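Local coordinates for response regulator (Caulobacter vibrioides, PDB 3N0R), which probably controls the general stress response as an anti-anti-sigma factor, its receiver domain governing when the sigma-like domain can bind the anti-sigma factor, at residues A[32-37]-A[74-79]; A[158-163]-A[183-188]; A[166-171]-A[214-219]. The protein carries 1 engineered substitution. One frame throughout, in Å; residues are numbered along the deposited sequence.

Contact 1 of 3, residues A[32-37]-A[74-79]; sequences PYIRRY and VALYRV
Ile34 lays its side chain over one face of the Tyr77 ring, with CD1 3.8 Å from the ring centroid and almost on the ring normal, a well-centred CH-pi contact. CG1 stands anti to the backbone N (chi1 -165°), which carries CD1 across from helix 32-37 to the root of the tyrosine. The two side chains slide past each other in opposite directions: CD1 reaches back to CG of Tyr77, while CB of Ile34 sits 3.7 Å from CZ. Leu76 adds an aliphatic wall, its CG 4.1 Å from Ile34 CD1. Helices 31-42 and 72-84 both belong to the sigma2-like region of this sigma-factor mimic, and the segments here cross at -42° with axes 11.2 Å apart, a spacing bridged largely by the long ring of Tyr77. Ile34 covers one face of that ring, and Tyr37 meets it obliquely at the CE2 side. There the planes are inclined by 55°, with CD2 of Tyr37 3.8 Å from CE2 of Tyr77. The Tyr77 hydroxyl ends up beside the backbone of Ile34, but its angle to that N-H is poor; OH is hydrogen-bonded instead to Glu126, which also makes a salt bridge with Arg36. Phe128 meets the Tyr77 ring edge-to-face, and the Tyr37 hydroxyl bonds to His81, one helical turn on from Tyr77.

Contact 2 of 3, residues A[158-163]-A[183-188]; sequences ELATEV and LGHDVT
Thr161 is gripped through both its backbone polar atoms: its O accepts from Asp186 N at 2.9 Å in a nearly straight bond, and its N donates to ND1 of His185 at 3.0 Å, the donor lying only 11° out of the ring plane. As the acceptor of this amide, ND1 carries no proton in this bond. At the far side of the imidazole, NE2 is hydrogen-bonded to a water that donates to Glu158 OE1, so the ring is tethered at both nitrogens. Further along, Val163 N bonds to Asp186 O (2.8 Å) and Thr188 N to Val163 O (2.9 Å), in parallel register. Glu162 and Asp186 point the same way from the sheet, their carboxylates turned 83° apart; Glu162 is paired with Arg204, which probably eases the nearby like charge. CG2 of Thr188 packs 3.7 Å from Glu162 CB, and on the Val163 face CG2 of that valine touches His185 CB at 3.9 Å. Gly184, with positive phi, closes helix 170-182 in a Schellman motif and turns the chain toward the edge strand. These are the first two strands of the receiver domain, joined through helix 170-182 as the opening beta-alpha-beta unit of its doubly wound fold.

Contact 3 of 3, residues A[166-171]-A[214-219]; sequences IEDEPV and QLADGS
Asp168 and Leu215 bury most of the surface here, where two loops meet at the C-terminal ends of the strands of the receiver domain's parallel sheet. Those ends are where response regulators carry their acidic pocket, and Asp212, the predicted phosphorylation site, comes just before the second loop. The side chain of Asp168 points across the gap, with CG placed between the backbone N and the carbonyl carbon (chi1 59°). Its two oxygens then do different jobs. OD2 reaches Ala216 N at 2.7 Å, but the bond is weak because the N-H is aimed poorly, at 127°; the same oxygen also lies 3.1 Å from Ala216 CB. OD1 accepts from a water 2.7 Å away that donates as well to Gln214 O, so the carboxylate touches the loop both directly and through solvent. Leu215 crosses Asp168 obliquely, its CD2 3.7 Å from OD1, while its other methyl, CD1, leads down to Ile166 CG2 at the end of the first strand. Glu167 hardly meets the loop itself; its OE1 holds Glu169 N, the N-cap residue of helix 170-182, and its other oxygen lies close to a carboxylate oxygen of Asp212. Residues Leu215 to Gly218 form a type I beta turn closed by Gly218 N to Leu215 O, and an Asx turn overlaps its end. There Asp217 OD1 takes both donors of Ser219: N at 2.8 Å from above the carboxylate plane, 59° out of it, and OG at 2.6 Å through the syn lone pair.

Contact 1 comes first along the chain and lies in the helical sigma-like part; contact 2 starts where the chain leaves helix 141-156 and enters the receiver sheet, and contact 3 lies in the receiver. The centre of contact 1 is 30 Å from that of each of the others, with nearest atoms about 14 Å away for contact 2 and 15 Å for contact 3. Contacts 2 and 3 alternate in sequence, and their centres, 22 Å apart, lie toward the two ends of strand 162-166: contact 2 where it starts beside strand 186-191, contact 3 in the loop leading to helix 170-182. Helix 31-42 also touches the receiver loop at Glu244 and Leu247, so the two parts pack together.

Contact 1 of 3, residues A[32-37]-A[74-79]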
loop_
_atom_site.group_PDB
_atom_site.type_symbol
_atom_site.label_atom_id
_atom_site.label_comp_id
_atom_site.label_asym_id
_atom_site.label_seq_id
_atom_site.Cartn_x
_atom_site.Cartn_y
_atom_site.Cartn_z
ATOM N N PRO A 32 -5.976 -2.829 10.573
ATOM C CA PRO A 32 -6.116 -1.858 9.476
ATOM C C PRO A 32 -4.844 -1.749 8.636
ATOM O O PRO A 32 -4.903 -1.642 7.408
ATOM C CB PRO A 32 -6.407 -0.539 10.206
ATOM C CG PRO A 32 -7.056 -0.974 11.504
ATOM C CD PRO A 32 -6.345 -2.249 11.881
ATOM N N TYR A 33 -3.691 -1.800 9.291
ATOM C CA TYR A 33 -2.441 -1.595 8.575
ATOM C C TYR A 33 -2.004 -2.786 7.736
ATOM O O TYR A 33 -1.419 -2.614 6.662
ATOM C CB TYR A 33 -1.357 -1.075 9.520
ATOM C CG TYR A 33 -1.865 0.167 10.201
ATOM C CD1 TYR A 33 -1.983 1.356 9.500
ATOM C CD2 TYR A 33 -2.311 0.129 11.516
ATOM C CE1 TYR A 33 -2.476 2.500 10.110
ATOM C CE2 TYR A 33 -2.811 1.254 12.133
ATOM C CZ TYR A 33 -2.894 2.440 11.424
ATOM O OH TYR A 33 -3.394 3.570 12.034
ATOM N N ILE A 34 -2.326 -3.998 8.181
ATOM C CA ILE A 34 -2.071 -5.140 7.314
ATOM C C ILE A 34 -3.025 -5.135 6.110
ATOM O O ILE A 34 -2.644 -5.573 5.040
ATOM C CB ILE A 34 -2.018 -6.500 8.048
ATOM C CG1 ILE A 34 -1.377 -7.551 7.135
ATOM C CG2 ILE A 34 -3.393 -6.928 8.548
ATOM C CD1 ILE A 34 -1.030 -8.840 7.837
ATOM N N ARG A 35 -4.231 -4.575 6.257
ATOM C CA ARG A 35 -5.061 -4.329 5.072
ATOM C C ARG A 35 -4.374 -3.353 4.116
ATOM O O ARG A 35 -4.374 -3.579 2.915
ATOM C CB ARG A 35 -6.469 -3.837 5.427
ATOM C CG ARG A 35 -7.306 -4.855 6.194
ATOM C CD ARG A 35 -8.751 -4.373 6.422
ATOM N NE ARG A 35 -9.411 -5.283 7.358
ATOM C CZ ARG A 35 -9.633 -5.042 8.645
ATOM N NH1 ARG A 35 -9.348 -3.863 9.186
ATOM N NH2 ARG A 35 -10.165 -5.994 9.400
ATOM N N ARG A 36 -3.766 -2.289 4.639
ATOM C CA ARG A 36 -3.033 -1.359 3.791
ATOM C C ARG A 36 -1.944 -2.087 3.000
ATOM O O ARG A 36 -1.806 -1.919 1.779
ATOM C CB ARG A 36 -2.428 -0.224 4.617
ATOM C CG ARG A 36 -1.575 0.733 3.793
ATOM C CD ARG A 36 -1.004 1.837 4.646
ATOM N NE ARG A 36 -0.131 1.301 5.683
ATOM C CZ ARG A 36 0.203 1.967 6.780
ATOM N NH1 ARG A 36 -0.272 3.190 6.976
ATOM N NH2 ARG A 36 0.994 1.401 7.681
ATOM N N TYR A 37 -1.167 -2.902 3.704
ATOM C CA TYR A 37 -0.123 -3.700 3.070
ATOM C C TYR A 37 -0.695 -4.599 1.976
ATOM O O TYR A 37 -0.187 -4.630 0.851
ATOM C CB TYR A 37 0.576 -4.547 4.141
ATOM C CG TYR A 37 1.579 -5.563 3.633
ATOM C CD1 TYR A 37 2.789 -5.169 3.069
ATOM C CD2 TYR A 37 1.331 -6.922 3.755
ATOM C CE1 TYR A 37 3.717 -6.101 2.641
ATOM C CE2 TYR A 37 2.253 -7.865 3.317
ATOM C CZ TYR A 37 3.447 -7.445 2.768
ATOM O OH TYR A 37 4.382 -8.352 2.340
ATOM N N VAL A 74 4.479 -8.373 14.182
ATOM C CA VAL A 74 5.343 -9.188 13.338
ATOM C C VAL A 74 4.737 -10.588 13.159
ATOM O O VAL A 74 4.710 -11.132 12.051
ATOM C CB VAL A 74 6.773 -9.261 13.892
ATOM C CG1 VAL A 74 7.602 -10.272 13.127
ATOM C CG2 VAL A 74 7.417 -7.877 13.851
ATOM N N ALA A 75 4.256 -11.173 14.255
ATOM C CA ALA A 75 3.670 -12.510 14.205
ATOM C C ALA A 75 2.461 -12.581 13.276
ATOM O O ALA A 75 2.268 -13.574 12.577
ATOM C CB ALA A 75 3.296 -12.986 15.597
ATOM N N LEU A 76 1.635 -11.539 13.282
ATOM C CA LEU A 76 0.462 -11.492 12.412
ATOM C C LEU A 76 0.891 -11.476 10.945
ATOM O O LEU A 76 0.330 -12.195 10.121
ATOM C CB LEU A 76 -0.367 -10.246 12.724
ATOM C CG LEU A 76 -1.510 -9.923 11.755
ATOM C CD1 LEU A 76 -2.502 -11.070 11.650
ATOM C CD2 LEU A 76 -2.210 -8.628 12.167
ATOM N N TYR A 77 1.870 -10.641 10.611
ATOM C CA TYR A 77 2.349 -10.607 9.233
ATOM C C TYR A 77 2.979 -11.940 8.829
ATOM O O TYR A 77 2.830 -12.384 7.692
ATOM C CB TYR A 77 3.307 -9.435 8.989
ATOM C CG TYR A 77 2.650 -8.073 8.796
ATOM C CD1 TYR A 77 2.078 -7.403 9.870
ATOM C CD2 TYR A 77 2.656 -7.430 7.556
ATOM C CE1 TYR A 77 1.506 -6.150 9.716
ATOM C CE2 TYR A 77 2.082 -6.166 7.399
ATOM C CZ TYR A 77 1.518 -5.530 8.490
ATOM O OH TYR A 77 0.955 -4.272 8.356
ATOM N N ARG A 78 3.694 -12.585 9.752
ATOM C CA ARG A 78 4.259 -13.894 9.460
ATOM C C ARG A 78 3.162 -14.906 9.107
ATOM O O ARG A 78 3.294 -15.668 8.152
ATOM C CB ARG A 78 5.098 -14.370 10.643
ATOM C CG ARG A 78 5.730 -15.725 10.458
ATOM C CD ARG A 78 6.628 -16.063 11.646
ATOM N NE ARG A 78 7.272 -17.362 11.488
ATOM C CZ ARG A 78 8.015 -17.952 12.418
ATOM N NH1 ARG A 78 8.214 -17.359 13.589
ATOM N NH2 ARG A 78 8.561 -19.135 12.177
ATOM N N VAL A 79 2.077 -14.913 9.878
ATOM C CA VAL A 79 0.944 -15.788 9.587
ATOM C C VAL A 79 0.350 -15.472 8.209
ATOM O O VAL A 79 0.071 -16.374 7.420
ATOM C CB VAL A 79 -0.119 -15.691 10.702
ATOM C CG1 VAL A 79 -1.457 -16.234 10.229
ATOM C CG2 VAL A 79 0.381 -16.435 11.945
#

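Contact 2 of 3, residues A[158-163]-A[183-188]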
loop_
_atom_site.group_PDB
_atom_site.type_symbol
_atom_site.label_atom_id
_atom_site.label_comp_id
_atom_site.label_asym_id
_atom_site.label_seq_id
_atom_site.Cartn_x
_atom_site.Cartn_y
_atom_site.Cartn_z
ATOM N N GLU A 158 10.953 3.088 -12.589
ATOM C CA GLU A 158 9.654 3.476 -13.139
ATOM C C GLU A 158 9.764 4.771 -13.924
ATOM O O GLU A 158 10.485 5.687 -13.532
ATOM C CB GLU A 158 8.612 3.609 -12.032
ATOM C CG GLU A 158 8.202 2.261 -11.464
ATOM C CD GLU A 158 7.250 2.350 -10.290
ATOM O OE1 GLU A 158 6.980 3.461 -9.784
ATOM O OE2 GLU A 158 6.765 1.279 -9.867
ATOM N N LEU A 159 9.045 4.856 -15.032
ATOM C CA LEU A 159 9.133 6.046 -15.872
ATOM C C LEU A 159 8.541 7.275 -15.205
ATOM O O LEU A 159 7.511 7.204 -14.519
ATOM C CB LEU A 159 8.438 5.826 -17.213
ATOM C CG LEU A 159 9.003 4.682 -18.045
ATOM C CD1 LEU A 159 8.259 4.647 -19.365
ATOM C CD2 LEU A 159 10.501 4.854 -18.255
ATOM N N ALA A 160 9.193 8.417 -15.414
ATOM C CA ALA A 160 8.654 9.689 -14.949
ATOM C C ALA A 160 7.260 9.883 -15.527
ATOM O O ALA A 160 7.023 9.636 -16.717
ATOM C CB ALA A 160 9.556 10.841 -15.371
ATOM N N THR A 161 6.348 10.352 -14.697
ATOM C CA THR A 161 5.012 10.632 -15.179
ATOM C C THR A 161 4.538 11.988 -14.687
ATOM O O THR A 161 5.210 12.651 -13.885
ATOM C CB THR A 161 4.034 9.506 -14.800
ATOM O OG1 THR A 161 2.796 9.665 -15.506
ATOM C CG2 THR A 161 3.803 9.464 -13.300
ATOM N N GLU A 162 3.390 12.404 -15.201
ATOM C CA GLU A 162 2.789 13.664 -14.804
ATOM C C GLU A 162 1.843 13.442 -13.637
ATOM O O GLU A 162 1.005 12.540 -13.673
ATOM C CB GLU A 162 2.035 14.280 -15.981
ATOM C CG GLU A 162 2.942 14.680 -17.123
ATOM C CD GLU A 162 2.198 15.355 -18.254
ATOM O OE1 GLU A 162 0.977 15.585 -18.116
ATOM O OE2 GLU A 162 2.838 15.655 -19.283
ATOM N N VAL A 163 1.990 14.262 -12.606
ATOM C CA VAL A 163 1.258 14.075 -11.364
ATOM C C VAL A 163 0.443 15.305 -11.010
ATOM O O VAL A 163 0.963 16.427 -11.004
ATOM C CB VAL A 163 2.231 13.760 -10.211
ATOM C CG1 VAL A 163 1.468 13.501 -8.931
ATOM C CG2 VAL A 163 3.101 12.562 -10.580
ATOM N N LEU A 183 11.291 12.006 -6.522
ATOM C CA LEU A 183 11.195 10.694 -7.165
ATOM C C LEU A 183 11.361 10.776 -8.687
ATOM O O LEU A 183 11.320 9.757 -9.371
ATOM C CB LEU A 183 9.863 10.027 -6.821
ATOM C CG LEU A 183 9.629 9.726 -5.336
ATOM C CD1 LEU A 183 8.181 9.314 -5.095
ATOM C CD2 LEU A 183 10.595 8.662 -4.823
ATOM N N GLY A 184 11.542 11.982 -9.216
ATOM C CA GLY A 184 11.756 12.159 -10.638
ATOM C C GLY A 184 10.504 12.434 -11.453
ATOM O O GLY A 184 10.590 12.547 -12.677
ATOM N N HIS A 185 9.354 12.562 -10.794
ATOM C CA HIS A 185 8.107 12.800 -11.514
ATOM C C HIS A 185 7.857 14.287 -11.722
ATOM O O HIS A 185 8.495 15.131 -11.097
ATOM C CB HIS A 185 6.935 12.136 -10.791
ATOM C CG HIS A 185 7.055 10.648 -10.727
ATOM N ND1 HIS A 185 7.076 9.865 -11.859
ATOM C CD2 HIS A 185 7.190 9.804 -9.677
ATOM C CE1 HIS A 185 7.220 8.598 -11.507
ATOM N NE2 HIS A 185 7.282 8.533 -10.188
ATOM N N ASP A 186 6.911 14.597 -12.601
ATOM C CA ASP A 186 6.623 15.972 -12.996
ATOM C C ASP A 186 5.273 16.389 -12.441
ATOM O O ASP A 186 4.241 15.914 -12.901
ATOM C CB ASP A 186 6.602 16.034 -14.530
ATOM C CG ASP A 186 6.280 17.410 -15.073
ATOM O OD1 ASP A 186 6.496 18.417 -14.368
ATOM O OD2 ASP A 186 5.828 17.478 -16.239
ATOM N N VAL A 187 5.274 17.268 -11.453
ATOM C CA VAL A 187 4.026 17.780 -10.903
ATOM C C VAL A 187 3.488 18.840 -11.838
ATOM O O VAL A 187 4.117 19.869 -12.037
ATOM C CB VAL A 187 4.218 18.357 -9.488
ATOM C CG1 VAL A 187 2.939 19.038 -8.991
ATOM C CG2 VAL A 187 4.624 17.236 -8.537
ATOM N N THR A 188 2.330 18.581 -12.427
ATOM C CA THR A 188 1.788 19.515 -13.401
ATOM C C THR A 188 0.810 20.527 -12.804
ATOM O O THR A 188 0.558 21.551 -13.415
ATOM C CB THR A 188 1.120 18.782 -14.547
ATOM O OG1 THR A 188 0.104 17.931 -14.013
ATOM C CG2 THR A 188 2.146 17.949 -15.323
HETATM O O HOH W 1 7.974 6.038 -9.001
HETATM O O HOH W 2 10.630 8.764 -12.099
HETATM O O HOH W 3 -0.905 16.219 -15.877
#

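Contact 3 of 3, residues A[166-171]-A[214-219]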
loop_
_atom_site.group_PDB
_atom_site.type_symbol
_atom_site.label_atom_id
_atom_site.label_comp_id
_atom_site.label_asym_id
_atom_site.label_seq_id
_atom_site.Cartn_x
_atom_site.Cartn_y
_atom_site.Cartn_z
ATOM N N ILE A 166 -4.110 17.110 -5.332
ATOM C CA ILE A 166 -5.305 17.814 -4.866
ATOM C C ILE A 166 -5.239 17.902 -3.343
ATOM O O ILE A 166 -5.464 16.920 -2.633
ATOM C CB ILE A 166 -6.622 17.138 -5.328
ATOM C CG1 ILE A 166 -6.587 16.821 -6.833
ATOM C CG2 ILE A 166 -7.817 18.017 -4.974
ATOM C CD1 ILE A 166 -7.736 15.944 -7.316
ATOM N N GLU A 167 -4.876 19.081 -2.857
ATOM C CA GLU A 167 -4.589 19.286 -1.448
ATOM C C GLU A 167 -4.692 20.770 -1.169
ATOM O O GLU A 167 -4.091 21.578 -1.877
ATOM C CB GLU A 167 -3.172 18.792 -1.127
ATOM C CG GLU A 167 -2.747 19.024 0.310
ATOM C CD GLU A 167 -3.655 18.333 1.295
ATOM O OE1 GLU A 167 -4.344 19.027 2.069
ATOM O OE2 GLU A 167 -3.685 17.085 1.287
ATOM N N ASP A 168 -5.443 21.138 -0.137
ATOM C CA ASP A 168 -5.611 22.554 0.193
ATOM C C ASP A 168 -4.776 23.023 1.384
ATOM O O ASP A 168 -4.598 24.218 1.576
ATOM C CB ASP A 168 -7.091 22.929 0.369
ATOM C CG ASP A 168 -7.776 22.140 1.459
ATOM O OD1 ASP A 168 -7.233 21.113 1.912
ATOM O OD2 ASP A 168 -8.887 22.551 1.853
ATOM N N GLU A 169 -4.259 22.099 2.190
ATOM C CA GLU A 169 -3.394 22.502 3.297
ATOM C C GLU A 169 -2.035 22.843 2.706
ATOM O O GLU A 169 -1.380 21.977 2.150
ATOM C CB GLU A 169 -3.240 21.375 4.315
ATOM C CG GLU A 169 -4.476 21.053 5.116
ATOM C CD GLU A 169 -4.130 20.286 6.378
ATOM O OE1 GLU A 169 -4.005 19.047 6.312
ATOM O OE2 GLU A 169 -3.951 20.930 7.433
ATOM N N PRO A 170 -1.603 24.109 2.819
ATOM C CA PRO A 170 -0.451 24.498 1.995
ATOM C C PRO A 170 0.876 23.823 2.346
ATOM O O PRO A 170 1.627 23.500 1.428
ATOM C CB PRO A 170 -0.356 26.015 2.195
ATOM C CG PRO A 170 -1.117 26.292 3.428
ATOM C CD PRO A 170 -2.193 25.250 3.533
ATOM N N VAL A 171 1.181 23.623 3.627
ATOM C CA VAL A 171 2.440 22.968 3.976
ATOM C C VAL A 171 2.435 21.527 3.473
ATOM O O VAL A 171 3.441 21.034 2.961
ATOM C CB VAL A 171 2.700 22.998 5.493
ATOM C CG1 VAL A 171 3.885 22.100 5.844
ATOM C CG2 VAL A 171 2.949 24.423 5.956
ATOM N N GLN A 214 -10.359 14.771 2.244
ATOM C CA GLN A 214 -11.266 15.790 2.751
ATOM C C GLN A 214 -10.651 17.171 2.690
ATOM O O GLN A 214 -9.726 17.482 3.440
ATOM C CB GLN A 214 -11.662 15.471 4.192
ATOM C CG GLN A 214 -12.867 16.244 4.693
ATOM C CD GLN A 214 -13.451 15.622 5.939
ATOM O OE1 GLN A 214 -12.728 15.301 6.883
ATOM N NE2 GLN A 214 -14.764 15.427 5.942
ATOM N N LEU A 215 -11.182 17.999 1.799
ATOM C CA LEU A 215 -10.767 19.387 1.695
ATOM C C LEU A 215 -11.447 20.240 2.770
ATOM O O LEU A 215 -12.125 19.720 3.658
ATOM C CB LEU A 215 -11.077 19.927 0.298
ATOM C CG LEU A 215 -10.441 19.156 -0.865
ATOM C CD1 LEU A 215 -10.890 19.713 -2.210
ATOM C CD2 LEU A 215 -8.917 19.167 -0.757
ATOM N N ALA A 216 -11.266 21.553 2.675
ATOM C CA ALA A 216 -11.774 22.489 3.675
ATOM C C ALA A 216 -13.300 22.521 3.739
ATOM O O ALA A 216 -13.882 22.748 4.803
ATOM C CB ALA A 216 -11.225 23.887 3.412
ATOM N N ASP A 217 -13.948 22.303 2.598
ATOM C CA ASP A 217 -15.408 22.321 2.538
ATOM C C ASP A 217 -16.005 20.989 2.987
ATOM O O ASP A 217 -17.224 20.815 2.990
ATOM C CB ASP A 217 -15.887 22.668 1.123
ATOM C CG ASP A 217 -15.482 21.624 0.096
ATOM O OD1 ASP A 217 -14.650 20.755 0.426
ATOM O OD2 ASP A 217 -15.991 21.678 -1.045
ATOM N N GLY A 218 -15.140 20.056 3.372
ATOM C CA GLY A 218 -15.576 18.738 3.793
ATOM C C GLY A 218 -15.712 17.772 2.631
ATOM O O GLY A 218 -15.998 16.592 2.827
ATOM N N SER A 219 -15.496 18.270 1.415
ATOM C CA SER A 219 -15.667 17.450 0.219
ATOM C C SER A 219 -14.423 16.623 -0.079
ATOM O O SER A 219 -13.331 16.929 0.395
ATOM C CB SER A 219 -16.000 18.321 -0.994
ATOM O OG SER A 219 -14.834 18.948 -1.503
HETATM O O HOH W 4 -7.700 19.339 3.926
#